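PDB 2R47: uncharacterized protein MTH_862 from Methanothermobacter thermautotrophicus, which is of unknown function, an archaeal protein of the DUF2124 family with a mixed beta sheet flanked by helices, crystallised as a two-chain assembly. Local coordinates for residues K13-V18 with Q43-A48; K24-I29 with R50-I55; P58-S63 with K107-D112; K64-E69 with G78-G83; V89-L94 with M121-M126. All coordinates share one frame; numbering follows the deposited sequence. Where two conformers were deposited one is given.

Contact 1. Residues K13-V18 with Q43-A48; sequences KEHLGV and QLFAYA. With SO4 (sulfate ion), chain F.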
# COMPACT_ATOMS: atom_id res chain seq x y z
N LYS A 13 0.34 -12.34 -1.18
CA LYS A 13 1.30 -13.04 -2.08
C LYS A 13 0.73 -13.32 -3.48
O LYS A 13 1.39 -13.06 -4.48
CB LYS A 13 1.86 -14.32 -1.43
CG LYS A 13 3.01 -14.04 -0.46
CD LYS A 13 3.60 -15.36 0.08
CE LYS A 13 3.67 -15.33 1.57
NZ LYS A 13 2.29 -15.46 2.17
N GLU A 14 -0.51 -13.82 -3.55
CA GLU A 14 -1.13 -14.11 -4.85
C GLU A 14 -1.53 -12.86 -5.59
O GLU A 14 -1.54 -12.84 -6.80
CB GLU A 14 -2.36 -15.01 -4.67
CG GLU A 14 -1.98 -16.42 -4.09
CD GLU A 14 -3.17 -17.32 -3.87
OE1 GLU A 14 -4.17 -17.16 -4.60
OE2 GLU A 14 -3.11 -18.19 -2.95
N HIS A 15 -1.91 -11.81 -4.86
CA HIS A 15 -2.23 -10.52 -5.48
C HIS A 15 -1.01 -9.97 -6.24
O HIS A 15 -1.10 -9.62 -7.45
CB HIS A 15 -2.64 -9.53 -4.38
CG HIS A 15 -3.35 -8.31 -4.89
ND1 HIS A 15 -3.72 -7.28 -4.07
CD2 HIS A 15 -3.80 -7.99 -6.14
CE1 HIS A 15 -4.36 -6.36 -4.78
NE2 HIS A 15 -4.40 -6.76 -6.04
N LEU A 16 0.15 -9.96 -5.58
CA LEU A 16 1.38 -9.59 -6.28
C LEU A 16 1.71 -10.55 -7.43
O LEU A 16 2.14 -10.12 -8.52
CB LEU A 16 2.57 -9.53 -5.28
CG LEU A 16 2.42 -8.58 -4.06
CD1 LEU A 16 3.68 -8.70 -3.17
CD2 LEU A 16 2.18 -7.16 -4.54
N GLY A 17 1.53 -11.84 -7.18
CA GLY A 17 1.82 -12.86 -8.21
C GLY A 17 1.04 -12.75 -9.51
O GLY A 17 1.63 -12.87 -10.61
N VAL A 18 -0.26 -12.51 -9.41
CA VAL A 18 -1.06 -12.34 -10.65
C VAL A 18 -0.65 -11.07 -11.40
O VAL A 18 -0.74 -11.01 -12.62
CB VAL A 18 -2.59 -12.39 -10.43
CG1 VAL A 18 -2.98 -13.74 -9.79
CG2 VAL A 18 -3.08 -11.20 -9.56
N GLN A 43 3.64 1.82 -5.24
CA GLN A 43 4.94 1.42 -4.65
C GLN A 43 4.97 -0.07 -4.36
O GLN A 43 5.99 -0.75 -4.56
CB GLN A 43 5.22 2.24 -3.37
CG GLN A 43 5.56 3.68 -3.78
CD GLN A 43 5.46 4.71 -2.65
OE1 GLN A 43 4.42 4.96 -2.09
NE2 GLN A 43 6.55 5.37 -2.41
N LEU A 44 3.83 -0.59 -3.91
CA LEU A 44 3.72 -2.02 -3.57
C LEU A 44 3.90 -2.89 -4.79
O LEU A 44 4.68 -3.86 -4.80
CB LEU A 44 2.38 -2.33 -2.88
CG LEU A 44 2.18 -3.82 -2.55
CD1 LEU A 44 3.23 -4.31 -1.52
CD2 LEU A 44 0.79 -4.05 -2.05
N PHE A 45 3.19 -2.54 -5.85
CA PHE A 45 3.25 -3.39 -7.05
C PHE A 45 4.54 -3.19 -7.85
O PHE A 45 5.06 -4.15 -8.45
CB PHE A 45 1.97 -3.23 -7.89
CG PHE A 45 0.80 -3.95 -7.26
CD1 PHE A 45 0.57 -5.29 -7.55
CD2 PHE A 45 0.04 -3.34 -6.26
CE1 PHE A 45 -0.50 -5.99 -6.96
CE2 PHE A 45 -1.00 -4.03 -5.64
CZ PHE A 45 -1.25 -5.38 -5.97
N ALA A 46 5.08 -1.98 -7.84
CA ALA A 46 6.45 -1.73 -8.36
C ALA A 46 7.50 -2.58 -7.67
O ALA A 46 8.38 -3.17 -8.32
CB ALA A 46 6.81 -0.24 -8.26
N TYR A 47 7.42 -2.66 -6.34
CA TYR A 47 8.27 -3.56 -5.58
C TYR A 47 8.19 -5.00 -6.09
O TYR A 47 9.21 -5.66 -6.20
CB TYR A 47 7.94 -3.55 -4.06
CG TYR A 47 9.04 -4.29 -3.27
CD1 TYR A 47 10.32 -3.72 -3.15
CD2 TYR A 47 8.81 -5.55 -2.70
CE1 TYR A 47 11.35 -4.37 -2.45
CE2 TYR A 47 9.85 -6.23 -1.98
CZ TYR A 47 11.11 -5.62 -1.89
OH TYR A 47 12.17 -6.25 -1.21
N ALA A 48 7.00 -5.49 -6.37
CA ALA A 48 6.82 -6.86 -6.85
C ALA A 48 7.48 -7.08 -8.20
O ALA A 48 7.78 -8.22 -8.57
CB ALA A 48 5.29 -7.17 -6.93
S SO4 F . -0.75 -13.88 2.11
O1 SO4 F . -0.01 -14.38 3.28
O2 SO4 F . -1.13 -12.50 2.50
O3 SO4 F . -1.86 -14.76 1.80
O4 SO4 F . 0.08 -13.85 0.96
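Sulfate O4 is the best-held polar atom here, gripped by two hydrogen bonds from one residue at the N-terminal end of helix 11-22. The backbone N of K13 gives it a short bond, 2.6 Å to O4 of the sulfate with an N-H...O angle of 157°. The K13 side chain leaves beside its own N, bends at its last two torsions and brings NZ back to within 3.0 Å of the same sulfate O4. The ion, probably from the crystallisation liquor, is also bonded by I12 N, so two backbone N-H groups at the helix start and the lysine ammonium hold it in place. Farther along the helix, the contact with helix 40-48 is made by rings and aliphatic groups. H15, with CG anti to the backbone N, lays one ring face against the edge of F45: CZ of F45 stands over the ring centre, 3.4 Å from NE2 of H15, and the planes meet at 73° in a T-shaped stack. The F45 ring in turn receives L16 CD2 over one face, 4.0 Å from the F45 ring centroid, as a CH-pi contact. That same atom meets L44 CG and, at 3.9 Å, CB of A48, so one leucine methyl touches three residues of helix 40-48. I148 of the second subunit packs on H15. With axes 9.8 Å apart and crossing at -69°, this is steep helix-helix packing on one face of the mixed sheet of an alpha/beta fold.

Contact 2. Residues K24-I29 with R50-I55; sequences KDAERI and RDKDNI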
# COMPACT_ATOMS: atom_id res chain seq x y z
N LYS A 24 4.59 -9.90 -17.28
CA LYS A 24 5.81 -10.68 -17.42
C LYS A 24 6.69 -10.25 -18.57
O LYS A 24 7.90 -10.33 -18.46
CB LYS A 24 5.49 -12.17 -17.57
CG LYS A 24 4.51 -12.53 -18.67
CD LYS A 24 4.12 -14.04 -18.55
CE LYS A 24 3.68 -14.65 -19.89
NZ LYS A 24 2.89 -15.97 -19.74
N ASP A 25 6.09 -9.82 -19.67
CA ASP A 25 6.85 -9.48 -20.88
C ASP A 25 7.18 -8.00 -21.00
O ASP A 25 7.80 -7.58 -21.99
CB ASP A 25 6.09 -9.94 -22.13
CG ASP A 25 6.03 -11.47 -22.24
OD1 ASP A 25 7.03 -12.13 -21.91
OD2 ASP A 25 4.97 -12.00 -22.65
N ALA A 26 6.80 -7.21 -19.99
CA ALA A 26 6.98 -5.75 -20.03
C ALA A 26 8.37 -5.34 -19.62
O ALA A 26 8.99 -5.98 -18.78
CB ALA A 26 5.96 -5.05 -19.08
N GLU A 27 8.84 -4.21 -20.15
CA GLU A 27 10.11 -3.62 -19.76
C GLU A 27 9.88 -2.44 -18.80
O GLU A 27 10.69 -2.20 -17.91
CB GLU A 27 10.85 -3.06 -20.99
CG GLU A 27 11.35 -4.07 -22.01
CD GLU A 27 12.16 -3.43 -23.19
OE1 GLU A 27 12.14 -2.17 -23.44
OE2 GLU A 27 12.82 -4.23 -23.88
N ARG A 28 8.84 -1.64 -19.07
CA ARG A 28 8.65 -0.36 -18.41
C ARG A 28 7.17 -0.27 -18.06
O ARG A 28 6.32 -0.36 -18.94
CB ARG A 28 9.06 0.79 -19.34
CG ARG A 28 9.00 2.19 -18.71
CD ARG A 28 9.77 3.28 -19.50
NE ARG A 28 9.33 4.64 -19.13
CZ ARG A 28 9.92 5.38 -18.21
NH1 ARG A 28 11.00 4.91 -17.57
NH2 ARG A 28 9.49 6.59 -17.95
N ILE A 29 6.91 -0.09 -16.77
CA ILE A 29 5.54 0.03 -16.27
C ILE A 29 5.33 1.42 -15.68
O ILE A 29 6.19 1.95 -14.99
CB ILE A 29 5.23 -1.04 -15.22
CG1 ILE A 29 5.43 -2.44 -15.82
CG2 ILE A 29 3.76 -0.90 -14.70
CD1 ILE A 29 5.29 -3.56 -14.81
N ARG A 50 10.28 -5.13 -9.30
CA ARG A 50 11.35 -4.14 -9.18
C ARG A 50 12.47 -4.36 -10.19
O ARG A 50 13.36 -3.51 -10.33
CB ARG A 50 11.91 -4.16 -7.75
CG ARG A 50 12.29 -5.56 -7.25
CD ARG A 50 12.82 -5.46 -5.82
NE ARG A 50 13.20 -6.74 -5.22
CZ ARG A 50 12.33 -7.66 -4.78
NH1 ARG A 50 11.02 -7.45 -4.92
NH2 ARG A 50 12.75 -8.80 -4.21
N ASP A 51 12.43 -5.50 -10.87
CA ASP A 51 13.34 -5.77 -12.00
C ASP A 51 13.10 -4.87 -13.21
O ASP A 51 13.96 -4.73 -14.13
CB ASP A 51 13.28 -7.26 -12.40
CG ASP A 51 11.86 -7.77 -12.70
OD1 ASP A 51 10.98 -7.78 -11.83
OD2 ASP A 51 11.64 -8.22 -13.84
N LYS A 52 11.90 -4.29 -13.28
CA LYS A 52 11.50 -3.51 -14.43
C LYS A 52 11.82 -2.05 -14.17
O LYS A 52 12.26 -1.71 -13.10
CB LYS A 52 10.00 -3.68 -14.67
CG LYS A 52 9.70 -5.09 -15.13
CD LYS A 52 8.24 -5.27 -15.35
CE LYS A 52 7.91 -6.77 -15.48
NZ LYS A 52 8.82 -7.51 -16.42
N ASP A 53 11.68 -1.22 -15.19
CA ASP A 53 11.89 0.22 -15.01
C ASP A 53 10.49 0.82 -14.82
O ASP A 53 9.64 0.82 -15.73
CB ASP A 53 12.62 0.87 -16.20
CG ASP A 53 14.17 0.83 -16.06
OD1 ASP A 53 14.72 0.37 -15.03
OD2 ASP A 53 14.85 1.29 -17.01
N ASN A 54 10.23 1.31 -13.60
CA ASN A 54 8.85 1.68 -13.23
C ASN A 54 8.76 3.16 -12.90
O ASN A 54 9.72 3.76 -12.33
CB ASN A 54 8.46 0.92 -11.98
CG ASN A 54 8.49 -0.61 -12.18
OD1 ASN A 54 8.03 -1.10 -13.20
ND2 ASN A 54 9.06 -1.33 -11.22
N ILE A 55 7.63 3.74 -13.21
CA ILE A 55 7.38 5.15 -12.86
C ILE A 55 5.98 5.35 -12.25
O ILE A 55 5.06 4.53 -12.48
CB ILE A 55 7.50 6.11 -14.10
CG1 ILE A 55 6.39 5.84 -15.12
CG2 ILE A 55 8.91 6.00 -14.82
CD1 ILE A 55 6.44 6.81 -16.39
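Two neighbouring parallel strands of the mixed sheet, 28-33 and 53-58, begin to pair here, each just after the turn that leads into it. D53 N binds E27 O at 3.1 Å and almost straight (173°). I29 N reaches D53 O from above the carbonyl plane, also at 3.1 Å, and I55 N meets I29 O at 2.9 Å, nearly along the C=O axis. Helix 40-48 lies in the connection between the two strands, making this the start of a beta-alpha-beta unit, with R28 beside D53 and I29 beside N54. K52 adds a side-chain bond just before the strands: extended as far as CE and bent at chi4 (-48°), it places NZ in the carbonyl plane of A26, 2.8 Å from A26 O. Its aliphatic part is squeezed against I29, K52 CD and I29 CD1 being 3.5 Å apart, closer than usual for two carbons. On the N54 face the amide lies alongside I29 and points the same way. N54 OD1, 3.5 Å from I29 CB, is buried without a polar partner, while ND2 is bonded to V49 O. On the other face the extended R28 chain (chi1 -176°) carries its guanidinium across I55, whose CG2 sits over one face, 3.2 Å from R28 NH2. The polar end of R28 is held mainly by G83 O, through NH2, with a weak bond from NE to N84 O.

Contact 3. Residues P58-S63 with K107-D112; sequences PNTDFS and KKLVED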
# COMPACT_ATOMS: atom_id res chain seq x y z
N PRO A 58 1.41 11.04 -11.30
CA PRO A 58 0.40 11.61 -10.42
C PRO A 58 -0.81 12.11 -11.21
O PRO A 58 -0.69 12.92 -12.14
CB PRO A 58 1.15 12.75 -9.73
CG PRO A 58 2.12 13.26 -10.78
CD PRO A 58 2.56 11.97 -11.50
N ASN A 59 -1.99 11.63 -10.81
CA ASN A 59 -3.24 11.94 -11.50
C ASN A 59 -3.10 11.59 -12.97
O ASN A 59 -2.85 10.46 -13.27
CB ASN A 59 -3.64 13.41 -11.24
CG ASN A 59 -3.95 13.66 -9.78
OD1 ASN A 59 -4.77 12.97 -9.19
ND2 ASN A 59 -3.22 14.57 -9.17
N THR A 60 -3.28 12.55 -13.90
CA THR A 60 -3.05 12.20 -15.31
C THR A 60 -1.91 13.07 -15.88
O THR A 60 -1.85 13.33 -17.07
CB THR A 60 -4.34 12.33 -16.16
OG1 THR A 60 -4.84 13.67 -16.06
CG2 THR A 60 -5.42 11.35 -15.67
N ASP A 61 -1.01 13.52 -15.01
CA ASP A 61 0.06 14.41 -15.42
C ASP A 61 1.36 13.67 -15.68
O ASP A 61 2.23 13.63 -14.83
CB ASP A 61 0.29 15.50 -14.38
CG ASP A 61 1.15 16.63 -14.91
OD1 ASP A 61 1.66 16.55 -16.06
OD2 ASP A 61 1.28 17.62 -14.17
N PHE A 62 1.51 13.19 -16.91
CA PHE A 62 2.69 12.46 -17.36
C PHE A 62 3.98 13.25 -17.20
O PHE A 62 5.02 12.70 -16.86
CB PHE A 62 2.41 12.09 -18.80
CG PHE A 62 3.42 11.22 -19.43
CD1 PHE A 62 3.90 10.08 -18.78
CD2 PHE A 62 3.85 11.50 -20.75
CE1 PHE A 62 4.82 9.23 -19.41
CE2 PHE A 62 4.78 10.65 -21.39
CZ PHE A 62 5.27 9.53 -20.70
N SER A 63 3.92 14.56 -17.44
CA SER A 63 5.09 15.42 -17.30
C SER A 63 5.67 15.45 -15.89
O SER A 63 6.87 15.74 -15.74
CB SER A 63 4.78 16.85 -17.80
OG SER A 63 4.01 17.58 -16.83
N LYS A 107 -8.01 9.44 -21.11
CA LYS A 107 -7.74 8.95 -22.46
C LYS A 107 -6.53 9.64 -23.07
O LYS A 107 -5.81 9.03 -23.88
CB LYS A 107 -8.95 9.12 -23.36
CG LYS A 107 -10.13 8.28 -23.00
CD LYS A 107 -11.26 8.76 -23.93
CE LYS A 107 -12.52 8.04 -23.72
NZ LYS A 107 -13.60 8.75 -24.49
N LYS A 108 -6.32 10.91 -22.73
CA LYS A 108 -5.14 11.63 -23.23
C LYS A 108 -3.89 11.04 -22.60
O LYS A 108 -2.86 10.94 -23.25
CB LYS A 108 -5.22 13.12 -22.89
CG LYS A 108 -4.00 13.89 -23.39
CD LYS A 108 -4.07 14.11 -24.90
CE LYS A 108 -2.83 14.85 -25.43
NZ LYS A 108 -2.30 15.85 -24.44
N LEU A 109 -3.97 10.69 -21.32
CA LEU A 109 -2.84 10.00 -20.65
C LEU A 109 -2.50 8.71 -21.37
O LEU A 109 -1.33 8.40 -21.57
CB LEU A 109 -3.17 9.68 -19.19
CG LEU A 109 -2.05 8.92 -18.48
CD1 LEU A 109 -0.74 9.76 -18.36
CD2 LEU A 109 -2.52 8.43 -17.11
N VAL A 110 -3.53 7.94 -21.73
CA VAL A 110 -3.30 6.66 -22.37
C VAL A 110 -2.63 6.93 -23.71
O VAL A 110 -1.67 6.25 -24.08
CB VAL A 110 -4.59 5.84 -22.49
CG1 VAL A 110 -4.33 4.54 -23.30
CG2 VAL A 110 -5.13 5.50 -21.09
N GLU A 111 -3.11 7.94 -24.43
CA GLU A 111 -2.51 8.31 -25.71
C GLU A 111 -1.07 8.72 -25.56
O GLU A 111 -0.22 8.34 -26.40
CB GLU A 111 -3.30 9.47 -26.33
CG GLU A 111 -2.83 9.81 -27.74
CD GLU A 111 -3.02 8.64 -28.71
OE1 GLU A 111 -3.89 7.77 -28.44
OE2 GLU A 111 -2.31 8.59 -29.75
N ASP A 112 -0.77 9.51 -24.53
CA ASP A 112 0.58 10.04 -24.35
C ASP A 112 1.61 9.10 -23.71
O ASP A 112 2.79 9.08 -24.11
CB ASP A 112 0.55 11.32 -23.51
CG ASP A 112 -0.13 12.51 -24.22
OD1 ASP A 112 -0.40 12.47 -25.45
OD2 ASP A 112 -0.41 13.49 -23.50
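F62 and L109 both set CG anti to their backbone N (chi1 -174° and 178°), which sends the phenylalanine ring toward helix 103-113 and the leucine branches toward the loop. That loop, between strands 53-58 and 66-71, opens with a type II' beta turn from P58 to D61, closed by D61 N bonding P58 O at 2.9 Å; N59, at its second position, has the positive phi (54°) such a turn requires. The turn rests against one side of the helix largely through carbon atoms. L109 CD1 fits between F62 CB, 3.9 Å away, and the carbonyl oxygen of T60, while the CB atoms of T60 and L109 meet at 4.2 Å. T60 also touches D105 and V106 of the same helix, and L109 reaches L88 of the sheet behind it. Beyond the turn, D61 bonds into the 3-10 segment that follows: S63 OG donates to D61 OD1 at 2.7 Å, approaching from above the carboxylate plane. On the helix, K108 NZ and D112 OD2 form a salt bridge one turn apart, 3.2 Å and weak as a hydrogen bond. F62 CE2 comes obliquely to 3.7 Å from the backbone O of D112.

Contact 4. Residues K64-E69 with G78-G83; sequences KARKLE and GEISPG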
# COMPACT_ATOMS: atom_id res chain seq x y z
N LYS A 64 4.84 15.12 -14.88
CA LYS A 64 5.30 15.07 -13.48
C LYS A 64 5.65 13.64 -13.01
O LYS A 64 5.91 13.41 -11.83
CB LYS A 64 4.25 15.69 -12.54
CG LYS A 64 4.21 17.26 -12.52
CD LYS A 64 5.47 17.89 -11.87
CE LYS A 64 5.53 17.70 -10.34
NZ LYS A 64 6.93 17.53 -9.81
N ALA A 65 5.70 12.68 -13.95
CA ALA A 65 6.02 11.30 -13.58
C ALA A 65 7.41 11.21 -12.97
O ALA A 65 8.31 11.95 -13.38
CB ALA A 65 5.88 10.38 -14.77
N ARG A 66 7.56 10.35 -11.96
CA ARG A 66 8.85 10.14 -11.30
C ARG A 66 9.21 8.66 -11.28
O ARG A 66 8.31 7.77 -11.18
CB ARG A 66 8.84 10.70 -9.86
CG ARG A 66 8.85 12.23 -9.83
CD ARG A 66 9.13 12.78 -8.45
NE ARG A 66 9.34 14.22 -8.51
CZ ARG A 66 10.52 14.84 -8.53
NH1 ARG A 66 11.66 14.17 -8.47
NH2 ARG A 66 10.54 16.17 -8.59
N LYS A 67 10.52 8.39 -11.33
CA LYS A 67 10.96 7.00 -11.19
C LYS A 67 10.52 6.44 -9.83
O LYS A 67 10.57 7.12 -8.82
CB LYS A 67 12.49 6.89 -11.30
CG LYS A 67 12.99 7.41 -12.65
CD LYS A 67 14.49 7.15 -12.86
CE LYS A 67 14.93 7.88 -14.15
NZ LYS A 67 16.33 7.51 -14.53
N LEU A 68 10.18 5.15 -9.84
CA LEU A 68 9.96 4.34 -8.65
C LEU A 68 11.20 3.51 -8.48
O LEU A 68 11.44 2.56 -9.23
CB LEU A 68 8.71 3.47 -8.85
CG LEU A 68 7.35 4.19 -8.74
CD1 LEU A 68 6.24 3.26 -9.28
CD2 LEU A 68 7.04 4.61 -7.33
N GLU A 69 12.03 3.91 -7.51
CA GLU A 69 13.36 3.34 -7.33
C GLU A 69 13.51 2.55 -6.02
O GLU A 69 13.02 3.00 -4.98
CB GLU A 69 14.41 4.46 -7.39
CG GLU A 69 14.58 5.00 -8.82
CD GLU A 69 15.71 6.00 -8.99
OE1 GLU A 69 16.21 6.57 -8.00
OE2 GLU A 69 16.08 6.24 -10.15
N GLY A 78 11.90 8.91 -7.30
CA GLY A 78 13.20 9.38 -7.74
C GLY A 78 13.06 10.61 -8.62
O GLY A 78 12.19 11.45 -8.39
N GLU A 79 13.87 10.72 -9.67
CA GLU A 79 13.77 11.95 -10.50
C GLU A 79 12.59 11.93 -11.46
O GLU A 79 12.01 10.87 -11.74
CB GLU A 79 15.06 12.20 -11.27
CG GLU A 79 15.33 11.19 -12.33
CD GLU A 79 16.72 11.41 -12.97
OE1 GLU A 79 17.43 12.38 -12.57
OE2 GLU A 79 17.09 10.61 -13.84
N ILE A 80 12.24 13.10 -11.96
CA ILE A 80 11.21 13.22 -13.01
C ILE A 80 11.64 12.41 -14.23
O ILE A 80 12.81 12.45 -14.65
CB ILE A 80 11.00 14.74 -13.42
CG1 ILE A 80 10.38 15.56 -12.27
CG2 ILE A 80 10.18 14.85 -14.71
CD1 ILE A 80 8.92 15.32 -12.03
N SER A 81 10.69 11.69 -14.83
CA SER A 81 10.99 10.70 -15.86
C SER A 81 9.77 10.42 -16.73
O SER A 81 9.12 9.41 -16.54
CB SER A 81 11.55 9.40 -15.21
OG SER A 81 12.00 8.47 -16.21
N PRO A 82 9.44 11.34 -17.67
CA PRO A 82 8.22 11.18 -18.46
C PRO A 82 8.51 10.30 -19.70
O PRO A 82 8.32 10.72 -20.83
CB PRO A 82 7.89 12.64 -18.84
CG PRO A 82 9.23 13.31 -19.02
CD PRO A 82 10.16 12.59 -18.00
N GLY A 83 9.02 9.11 -19.47
CA GLY A 83 9.20 8.16 -20.55
C GLY A 83 7.93 7.36 -20.72
O GLY A 83 7.28 6.96 -19.74
O HOH W 1 15.86 8.94 -9.80
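The tight part of this contact is backbone against backbone, where the chain leaving strand 74-78 runs back along strand 66-71. G78 N donates to K67 O at 2.7 Å, K67 N to E79 O at 2.9 Å (163°), and S81 N to A65 O at 2.8 Å, the last from above the carbonyl plane. This is antiparallel pairing beyond a beta hairpin at the sheet edge, with R66 and I80 as a non-hydrogen-bonded pair, and the chain turns a corner at E79. G78 CA lies 4.1 Å from E69 OE1. R66 is extended from CG to NE; its NH1 donates to a lone pair of G78 O at 2.8 Å, and that oxygen lies in the guanidinium plane, while I80 CG1 packs over one face of the group. Y73 of the second subunit packs on both R66 and I80. The outer side is looser. K67 and E79 run side by side in the same direction and end in a salt bridge, NZ to OE2 at 3.3 Å, weak as a hydrogen bond; nearer the backbone, K67 CG rests on S81 CB. A water accepts from E79 N and gives a weak bond to E69 OE2, bridging the two residues across the bend.

Contact 5. Residues V89-L94 with M121-M126; sequences VLLGGL and MGLCYM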
# COMPACT_ATOMS: atom_id res chain seq x y z
N VAL A 89 -0.65 1.18 -15.97
CA VAL A 89 -1.56 0.66 -14.97
C VAL A 89 -2.31 1.85 -14.35
O VAL A 89 -1.72 2.72 -13.66
CB VAL A 89 -0.78 -0.16 -13.85
CG1 VAL A 89 -1.80 -0.73 -12.80
CG2 VAL A 89 0.15 -1.26 -14.48
N LEU A 90 -3.61 1.91 -14.60
CA LEU A 90 -4.46 2.92 -13.97
C LEU A 90 -4.88 2.39 -12.59
O LEU A 90 -5.36 1.24 -12.48
CB LEU A 90 -5.72 3.18 -14.81
CG LEU A 90 -5.43 3.59 -16.27
CD1 LEU A 90 -6.84 3.87 -17.01
CD2 LEU A 90 -4.45 4.76 -16.33
N LEU A 91 -4.75 3.23 -11.58
CA LEU A 91 -5.14 2.89 -10.21
C LEU A 91 -6.56 3.36 -9.94
O LEU A 91 -7.02 4.37 -10.52
CB LEU A 91 -4.10 3.45 -9.20
CG LEU A 91 -2.70 2.85 -9.51
CD1 LEU A 91 -1.64 3.53 -8.61
CD2 LEU A 91 -2.62 1.33 -9.29
N GLY A 92 -7.28 2.60 -9.09
CA GLY A 92 -8.70 2.84 -8.90
C GLY A 92 -9.13 4.26 -8.50
O GLY A 92 -10.23 4.70 -8.88
N GLY A 93 -8.31 4.94 -7.72
CA GLY A 93 -8.59 6.30 -7.27
C GLY A 93 -8.86 7.24 -8.42
O GLY A 93 -9.60 8.22 -8.26
N LEU A 94 -8.28 6.98 -9.60
CA LEU A 94 -8.54 7.87 -10.76
C LEU A 94 -10.02 7.95 -11.14
O LEU A 94 -10.46 8.93 -11.78
CB LEU A 94 -7.78 7.42 -12.00
CG LEU A 94 -6.25 7.53 -11.95
CD1 LEU A 94 -5.62 7.05 -13.27
CD2 LEU A 94 -5.86 8.95 -11.67
N MET A 121 -3.80 -1.52 -18.34
CA MET A 121 -4.29 -2.28 -17.20
C MET A 121 -4.93 -1.40 -16.14
O MET A 121 -4.65 -0.21 -16.05
CB MET A 121 -3.13 -3.06 -16.56
CG MET A 121 -2.64 -4.19 -17.43
SD MET A 121 -1.41 -5.23 -16.60
CE MET A 121 -2.04 -5.26 -14.88
N GLY A 122 -5.78 -2.02 -15.33
CA GLY A 122 -6.27 -1.41 -14.12
C GLY A 122 -6.02 -2.26 -12.90
O GLY A 122 -6.19 -3.50 -12.91
N LEU A 123 -5.69 -1.61 -11.81
CA LEU A 123 -5.50 -2.32 -10.56
C LEU A 123 -6.38 -1.55 -9.59
O LEU A 123 -6.18 -0.35 -9.40
CB LEU A 123 -4.04 -2.19 -10.18
CG LEU A 123 -3.30 -3.16 -9.31
CD1 LEU A 123 -3.32 -4.55 -9.95
CD2 LEU A 123 -1.82 -2.65 -9.21
N CYS A 124 -7.40 -2.19 -9.03
CA CYS A 124 -8.29 -1.43 -8.14
C CYS A 124 -8.82 -2.32 -7.00
O CYS A 124 -8.53 -3.52 -6.94
CB CYS A 124 -9.46 -0.82 -8.95
SG CYS A 124 -10.53 -2.04 -9.76
N TYR A 125 -9.57 -1.70 -6.10
CA TYR A 125 -10.19 -2.39 -5.00
C TYR A 125 -11.69 -2.18 -5.10
O TYR A 125 -12.14 -1.13 -5.58
CB TYR A 125 -9.66 -1.91 -3.65
CG TYR A 125 -8.20 -2.28 -3.47
CD1 TYR A 125 -7.82 -3.44 -2.77
CD2 TYR A 125 -7.20 -1.50 -4.06
CE1 TYR A 125 -6.45 -3.76 -2.63
CE2 TYR A 125 -5.85 -1.84 -3.97
CZ TYR A 125 -5.48 -2.97 -3.26
OH TYR A 125 -4.12 -3.24 -3.20
N MET A 126 -12.44 -3.15 -4.59
CA MET A 126 -13.89 -3.06 -4.45
C MET A 126 -14.58 -2.77 -5.78
O MET A 126 -15.60 -2.06 -5.81
CB MET A 126 -14.28 -2.01 -3.38
CG MET A 126 -13.54 -2.19 -2.05
SD MET A 126 -13.62 -3.84 -1.33
CE MET A 126 -15.31 -3.81 -0.72
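L90 is bonded through both its backbone N and its O to the neighbouring strand, making the first shell of this parallel pairing between strands 88-91 and 118-125 inside the seven-stranded mixed sheet, where 118-125 lies next to the outermost strand 142-154. L90 N donates to M121 O at 2.8 Å (166°), and L123 N meets L90 O at 2.9 Å, nearly along the C=O axis. Past this point the pairing weakens: G92 N reaches L123 O only at 3.2 Å and 128°, as the chain winds into a 3-10 turn. Around this frame V89, L91 and L123 share one face of the sheet. L123 CG is anti to its backbone N (chi1 -155°), and L123 CB sits between V89 CG1, 3.7 Å away, and L91 CD2 at 3.9 Å, the two leucines lying side by side. Farther out, F19 of helix 11-22 packs on V89, M121 and L123 on that face, whereas L90 points to the other one and meets L138 and F140. The connection between the two strands contains helix 103-113, so they form a beta-alpha-beta crossover. At the strand end G92 CA packs directly on C124 CB, 3.7 Å away.

Contacts 2, 4 and 5 are all built on the one mixed sheet. Strand 53-58 of contact 2 is bonded to strand 66-71 of contact 4, N54 O lying 2.9 Å from L68 N, and I29 CG2 packs 3.6 Å from V89 CG2 of contact 5. The helix pair of contact 1 sits against this sheet, with F45 CG 3.5 Å from L123 CD2. Contact 3 lies on the opposite side of the chain's centre, about 23 Å from contact 1 between centres; it touches contact 5 instead, L109 CD2 lying 4.2 Å from L90 CD2. Contact 4 is nested in the loop that contact 3 closes. The sulfate stays beside contact 1; no active site is known.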